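Local coordinates for hypothetical protein (Staphylococcus aureus subsp. aureus, PDB 1QYI) that is of unknown function but, from its membership of the HAD-like hydrolase family, probably acts as a hydrolase such as a phosphatase, at residues P281-A293 / I320-I334. Residues are numbered along the deposited sequence; the frame is centred on the assembly and turned at random.
Sequences PLGKPNPFSYIAA and IVGDSLADLLSAQKI
Ile320 lays CD1 over the centre of the Tyr290 ring, 3.8 Å from the ring centroid and 11° off its normal, a CH-pi contact in which an aliphatic arm of strand 318-322 meets a flat aromatic face. With CG1 anti to its carbonyl carbon (chi1 -74°), Ile320 turns CG2 against Tyr290 CZ at 3.5 Å. Beside this pair, Pro287, just before helix 288-293, where lacking an N-H costs no helical hydrogen bond, packs CB 3.5 Å from Ile334 CG2, while its CG lies across Lys333 CG. Further out, small Ser330 lets Pro287 approach to 4.7 Å, CA to CA; Ser330 OG is 2.9 Å from Pro285 O and 3.1 Å from Ala326 O, and which carbonyl takes its proton is not settled. At the polar edge, Lys284, bent at chi2 and chi4, reaches Asp327 OD1 with NZ (3.0 Å) in a salt bridge, although that oxygen is less surely placed. NZ also donates a hydrogen bond to Ala237 O, ending strand 233-237, and makes a long, weak ion pair with Asp7, a placement consistent with the motif III lysine of HAD enzymes. Segments 288-293 and 325-334 cross at -63°; Ile320 ties them to the parallel Rossmann-like sheet, where strand 318-322 lies between 3-6 and 337-341.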
loop_
_atom_site.group_PDB
_atom_site.type_symbol
_atom_site.label_atom_id
_atom_site.label_comp_id
_atom_site.label_asym_id
_atom_site.label_seq_id
_atom_site.Cartn_x
_atom_site.Cartn_y
_atom_site.Cartn_z
ATOM N N PRO A 281 -4.025 -12.216 14.877
ATOM C CA PRO A 281 -4.241 -11.438 13.660
ATOM C C PRO A 281 -5.044 -12.258 12.651
ATOM O O PRO A 281 -4.846 -13.467 12.512
ATOM C CB PRO A 281 -2.823 -11.154 13.187
ATOM C CG PRO A 281 -2.104 -12.419 13.559
ATOM C CD PRO A 281 -2.615 -12.646 14.972
ATOM N N LEU A 282 -5.958 -11.581 11.965
ATOM C CA LEU A 282 -6.799 -12.201 10.956
ATOM C C LEU A 282 -6.366 -11.701 9.586
ATOM O O LEU A 282 -7.170 -11.624 8.660
ATOM C CB LEU A 282 -8.276 -11.863 11.213
ATOM C CG LEU A 282 -9.110 -12.851 12.049
ATOM C CD1 LEU A 282 -8.318 -13.368 13.227
ATOM C CD2 LEU A 282 -10.384 -12.171 12.507
ATOM N N GLY A 283 -5.079 -11.371 9.476
ATOM C CA GLY A 283 -4.509 -10.873 8.231
ATOM C C GLY A 283 -4.560 -11.869 7.080
ATOM O O GLY A 283 -4.944 -13.021 7.275
ATOM N N LYS A 284 -4.148 -11.433 5.889
ATOM C CA LYS A 284 -4.201 -12.271 4.689
ATOM C C LYS A 284 -3.676 -13.704 4.785
ATOM O O LYS A 284 -4.146 -14.579 4.037
ATOM C CB LYS A 284 -3.515 -11.585 3.499
ATOM C CG LYS A 284 -4.237 -11.828 2.158
ATOM C CD LYS A 284 -5.464 -10.917 2.021
ATOM C CE LYS A 284 -6.528 -11.459 1.072
ATOM N NZ LYS A 284 -6.111 -11.571 -0.340
ATOM N N PRO A 285 -2.680 -13.974 5.654
ATOM C CA PRO A 285 -2.249 -15.377 5.684
ATOM C C PRO A 285 -3.434 -16.207 6.193
ATOM O O PRO A 285 -3.673 -17.325 5.737
ATOM C CB PRO A 285 -1.078 -15.361 6.662
ATOM C CG PRO A 285 -0.544 -13.970 6.545
ATOM C CD PRO A 285 -1.790 -13.122 6.462
ATOM N N ASN A 286 -4.181 -15.634 7.136
ATOM C CA ASN A 286 -5.351 -16.290 7.709
ATOM C C ASN A 286 -6.479 -16.230 6.669
ATOM O O ASN A 286 -6.826 -15.161 6.176
ATOM C CB ASN A 286 -5.778 -15.582 9.008
ATOM C CG ASN A 286 -6.952 -16.276 9.703
ATOM O OD1 ASN A 286 -8.036 -16.405 9.131
ATOM N ND2 ASN A 286 -6.741 -16.714 10.943
ATOM N N PRO A 287 -7.072 -17.388 6.334
ATOM C CA PRO A 287 -8.159 -17.512 5.355
ATOM C C PRO A 287 -9.478 -16.810 5.699
ATOM O O PRO A 287 -10.443 -16.913 4.946
ATOM C CB PRO A 287 -8.330 -19.023 5.229
ATOM C CG PRO A 287 -8.027 -19.494 6.614
ATOM C CD PRO A 287 -6.808 -18.684 6.983
ATOM N N PHE A 288 -9.514 -16.087 6.814
ATOM C CA PHE A 288 -10.723 -15.390 7.234
ATOM C C PHE A 288 -11.425 -14.577 6.160
ATOM O O PHE A 288 -12.632 -14.727 5.952
ATOM C CB PHE A 288 -10.440 -14.447 8.396
ATOM C CG PHE A 288 -11.564 -13.498 8.666
ATOM C CD1 PHE A 288 -12.750 -13.958 9.228
ATOM C CD2 PHE A 288 -11.465 -12.156 8.318
ATOM C CE1 PHE A 288 -13.826 -13.098 9.449
ATOM C CE2 PHE A 288 -12.537 -11.286 8.534
ATOM C CZ PHE A 288 -13.723 -11.762 9.100
ATOM N N SER A 289 -10.678 -13.693 5.505
ATOM C CA SER A 289 -11.253 -12.842 4.469
ATOM C C SER A 289 -11.743 -13.659 3.284
ATOM O O SER A 289 -12.769 -13.338 2.690
ATOM C CB SER A 289 -10.235 -11.803 4.001
ATOM O OG SER A 289 -9.096 -12.435 3.436
ATOM N N TYR A 290 -11.029 -14.728 2.947
ATOM C CA TYR A 290 -11.460 -15.559 1.842
ATOM C C TYR A 290 -12.735 -16.286 2.238
ATOM O O TYR A 290 -13.621 -16.500 1.411
ATOM C CB TYR A 290 -10.367 -16.558 1.443
ATOM C CG TYR A 290 -9.502 -16.064 0.302
ATOM C CD1 TYR A 290 -10.076 -15.683 -0.911
ATOM C CD2 TYR A 290 -8.119 -15.917 0.457
ATOM C CE1 TYR A 290 -9.302 -15.161 -1.945
ATOM C CE2 TYR A 290 -7.329 -15.394 -0.570
ATOM C CZ TYR A 290 -7.928 -15.014 -1.774
ATOM O OH TYR A 290 -7.165 -14.478 -2.794
ATOM N N ILE A 291 -12.833 -16.645 3.514
ATOM C CA ILE A 291 -14.005 -17.347 4.031
ATOM C C ILE A 291 -15.224 -16.418 4.070
ATOM O O ILE A 291 -16.364 -16.850 3.870
ATOM C CB ILE A 291 -13.722 -17.905 5.449
ATOM C CG1 ILE A 291 -12.604 -18.948 5.361
ATOM C CG2 ILE A 291 -14.988 -18.509 6.048
ATOM C CD1 ILE A 291 -12.213 -19.593 6.692
ATOM N N ALA A 292 -14.965 -15.140 4.324
ATOM C CA ALA A 292 -16.013 -14.136 4.380
ATOM C C ALA A 292 -16.513 -13.833 2.971
ATOM O O ALA A 292 -17.696 -13.570 2.761
ATOM C CB ALA A 292 -15.479 -12.874 5.025
ATOM N N ALA A 293 -15.598 -13.873 2.011
ATOM C CA ALA A 293 -15.917 -13.604 0.619
ATOM C C ALA A 293 -16.648 -14.780 -0.015
ATOM O O ALA A 293 -17.278 -14.646 -1.072
ATOM C CB ALA A 293 -14.649 -13.315 -0.151
ATOM N N ILE A 320 -9.259 -19.999 -5.895
ATOM C CA ILE A 320 -8.688 -18.747 -5.446
ATOM C C ILE A 320 -7.665 -18.294 -6.480
ATOM O O ILE A 320 -6.751 -19.039 -6.833
ATOM C CB ILE A 320 -8.048 -18.915 -4.064
ATOM C CG1 ILE A 320 -9.155 -19.018 -3.020
ATOM C CG2 ILE A 320 -7.118 -17.755 -3.775
ATOM C CD1 ILE A 320 -8.661 -19.256 -1.606
ATOM N N VAL A 321 -7.849 -17.064 -6.960
ATOM C CA VAL A 321 -7.002 -16.446 -7.979
ATOM C C VAL A 321 -6.194 -15.296 -7.389
ATOM O O VAL A 321 -6.720 -14.208 -7.117
ATOM C CB VAL A 321 -7.863 -15.899 -9.157
ATOM C CG1 VAL A 321 -6.987 -15.173 -10.174
ATOM C CG2 VAL A 321 -8.624 -17.036 -9.819
ATOM N N GLY A 322 -4.907 -15.542 -7.197
ATOM C CA GLY A 322 -4.061 -14.517 -6.634
ATOM C C GLY A 322 -2.637 -14.654 -7.097
ATOM O O GLY A 322 -2.312 -15.502 -7.922
ATOM N N ASP A 323 -1.774 -13.826 -6.537
ATOM C CA ASP A 323 -0.381 -13.845 -6.919
ATOM C C ASP A 323 0.529 -14.059 -5.721
ATOM O O ASP A 323 1.652 -14.528 -5.867
ATOM C CB ASP A 323 -0.038 -12.521 -7.601
ATOM C CG ASP A 323 -0.294 -11.331 -6.703
ATOM O OD1 ASP A 323 -1.392 -11.249 -6.092
ATOM O OD2 ASP A 323 0.605 -10.472 -6.612
ATOM N N SER A 324 0.049 -13.705 -4.536
ATOM C CA SER A 324 0.859 -13.855 -3.340
ATOM C C SER A 324 0.814 -15.266 -2.810
ATOM O O SER A 324 -0.150 -16.012 -3.015
ATOM C CB SER A 324 0.387 -12.912 -2.239
ATOM O OG SER A 324 -0.809 -13.389 -1.658
ATOM N N LEU A 325 1.881 -15.618 -2.118
ATOM C CA LEU A 325 2.008 -16.917 -1.514
ATOM C C LEU A 325 1.042 -17.010 -0.331
ATOM O O LEU A 325 0.503 -18.076 -0.050
ATOM C CB LEU A 325 3.446 -17.101 -1.047
ATOM C CG LEU A 325 3.674 -18.359 -0.214
ATOM C CD1 LEU A 325 3.315 -19.584 -1.055
ATOM C CD2 LEU A 325 5.119 -18.420 0.248
ATOM N N ALA A 326 0.819 -15.895 0.360
ATOM C CA ALA A 326 -0.092 -15.894 1.501
ATOM C C ALA A 326 -1.495 -16.347 1.086
ATOM O O ALA A 326 -2.248 -16.859 1.909
ATOM C CB ALA A 326 -0.155 -14.507 2.131
ATOM N N ASP A 327 -1.849 -16.159 -0.184
ATOM C CA ASP A 327 -3.161 -16.575 -0.674
ATOM C C ASP A 327 -3.149 -18.054 -1.022
ATOM O O ASP A 327 -4.178 -18.738 -0.965
ATOM C CB ASP A 327 -3.570 -15.761 -1.903
ATOM C CG ASP A 327 -4.017 -14.363 -1.541
ATOM O OD1 ASP A 327 -4.734 -14.231 -0.535
ATOM O OD2 ASP A 327 -3.673 -13.395 -2.249
ATOM N N LEU A 328 -1.973 -18.546 -1.392
ATOM C CA LEU A 328 -1.804 -19.946 -1.746
ATOM C C LEU A 328 -2.039 -20.824 -0.509
ATOM O O LEU A 328 -2.758 -21.820 -0.578
ATOM C CB LEU A 328 -0.399 -20.160 -2.325
ATOM C CG LEU A 328 0.011 -21.594 -2.664
ATOM C CD1 LEU A 328 0.939 -21.611 -3.868
ATOM C CD2 LEU A 328 0.681 -22.198 -1.441
ATOM N N LEU A 329 -1.439 -20.440 0.615
ATOM C CA LEU A 329 -1.588 -21.169 1.871
ATOM C C LEU A 329 -3.031 -21.082 2.380
ATOM O O LEU A 329 -3.536 -22.027 2.988
ATOM C CB LEU A 329 -0.605 -20.615 2.910
ATOM C CG LEU A 329 0.800 -21.233 3.080
ATOM C CD1 LEU A 329 1.391 -21.692 1.760
ATOM C CD2 LEU A 329 1.701 -20.199 3.742
ATOM N N SER A 330 -3.700 -19.955 2.129
ATOM C CA SER A 330 -5.096 -19.790 2.544
ATOM C C SER A 330 -5.986 -20.750 1.759
ATOM O O SER A 330 -7.016 -21.192 2.257
ATOM C CB SER A 330 -5.585 -18.356 2.298
ATOM O OG SER A 330 -5.007 -17.426 3.200
ATOM N N ALA A 331 -5.605 -21.057 0.522
ATOM C CA ALA A 331 -6.397 -21.976 -0.291
ATOM C C ALA A 331 -6.097 -23.413 0.131
ATOM O O ALA A 331 -7.008 -24.216 0.311
ATOM C CB ALA A 331 -6.092 -21.774 -1.776
ATOM N N GLN A 332 -4.822 -23.740 0.309
ATOM C CA GLN A 332 -4.462 -25.086 0.739
ATOM C C GLN A 332 -5.058 -25.336 2.123
ATOM O O GLN A 332 -5.326 -26.482 2.486
ATOM C CB GLN A 332 -2.949 -25.247 0.773
ATOM C CG GLN A 332 -2.303 -24.930 -0.569
ATOM C CD GLN A 332 -0.878 -25.432 -0.673
ATOM O OE1 GLN A 332 -0.143 -25.459 0.316
ATOM N NE2 GLN A 332 -0.468 -25.805 -1.878
ATOM N N LYS A 333 -5.277 -24.257 2.879
ATOM C CA LYS A 333 -5.855 -24.321 4.223
ATOM C C LYS A 333 -7.321 -24.728 4.247
ATOM O O LYS A 333 -7.699 -25.671 4.940
ATOM C CB LYS A 333 -5.710 -22.963 4.927
ATOM C CG LYS A 333 -6.638 -22.776 6.134
ATOM C CD LYS A 333 -6.394 -23.803 7.235
ATOM C CE LYS A 333 -5.315 -23.339 8.207
ATOM N NZ LYS A 333 -5.697 -22.075 8.899
ATOM N N ILE A 334 -8.145 -23.988 3.506
ATOM C CA ILE A 334 -9.591 -24.232 3.440
ATOM C C ILE A 334 -9.954 -25.340 2.461
ATOM O O ILE A 334 -11.115 -25.729 2.368
ATOM C CB ILE A 334 -10.370 -22.975 2.994
ATOM C CG1 ILE A 334 -10.095 -22.697 1.509
ATOM C CG2 ILE A 334 -9.983 -21.797 3.860
ATOM C CD1 ILE A 334 -10.892 -21.527 0.942
#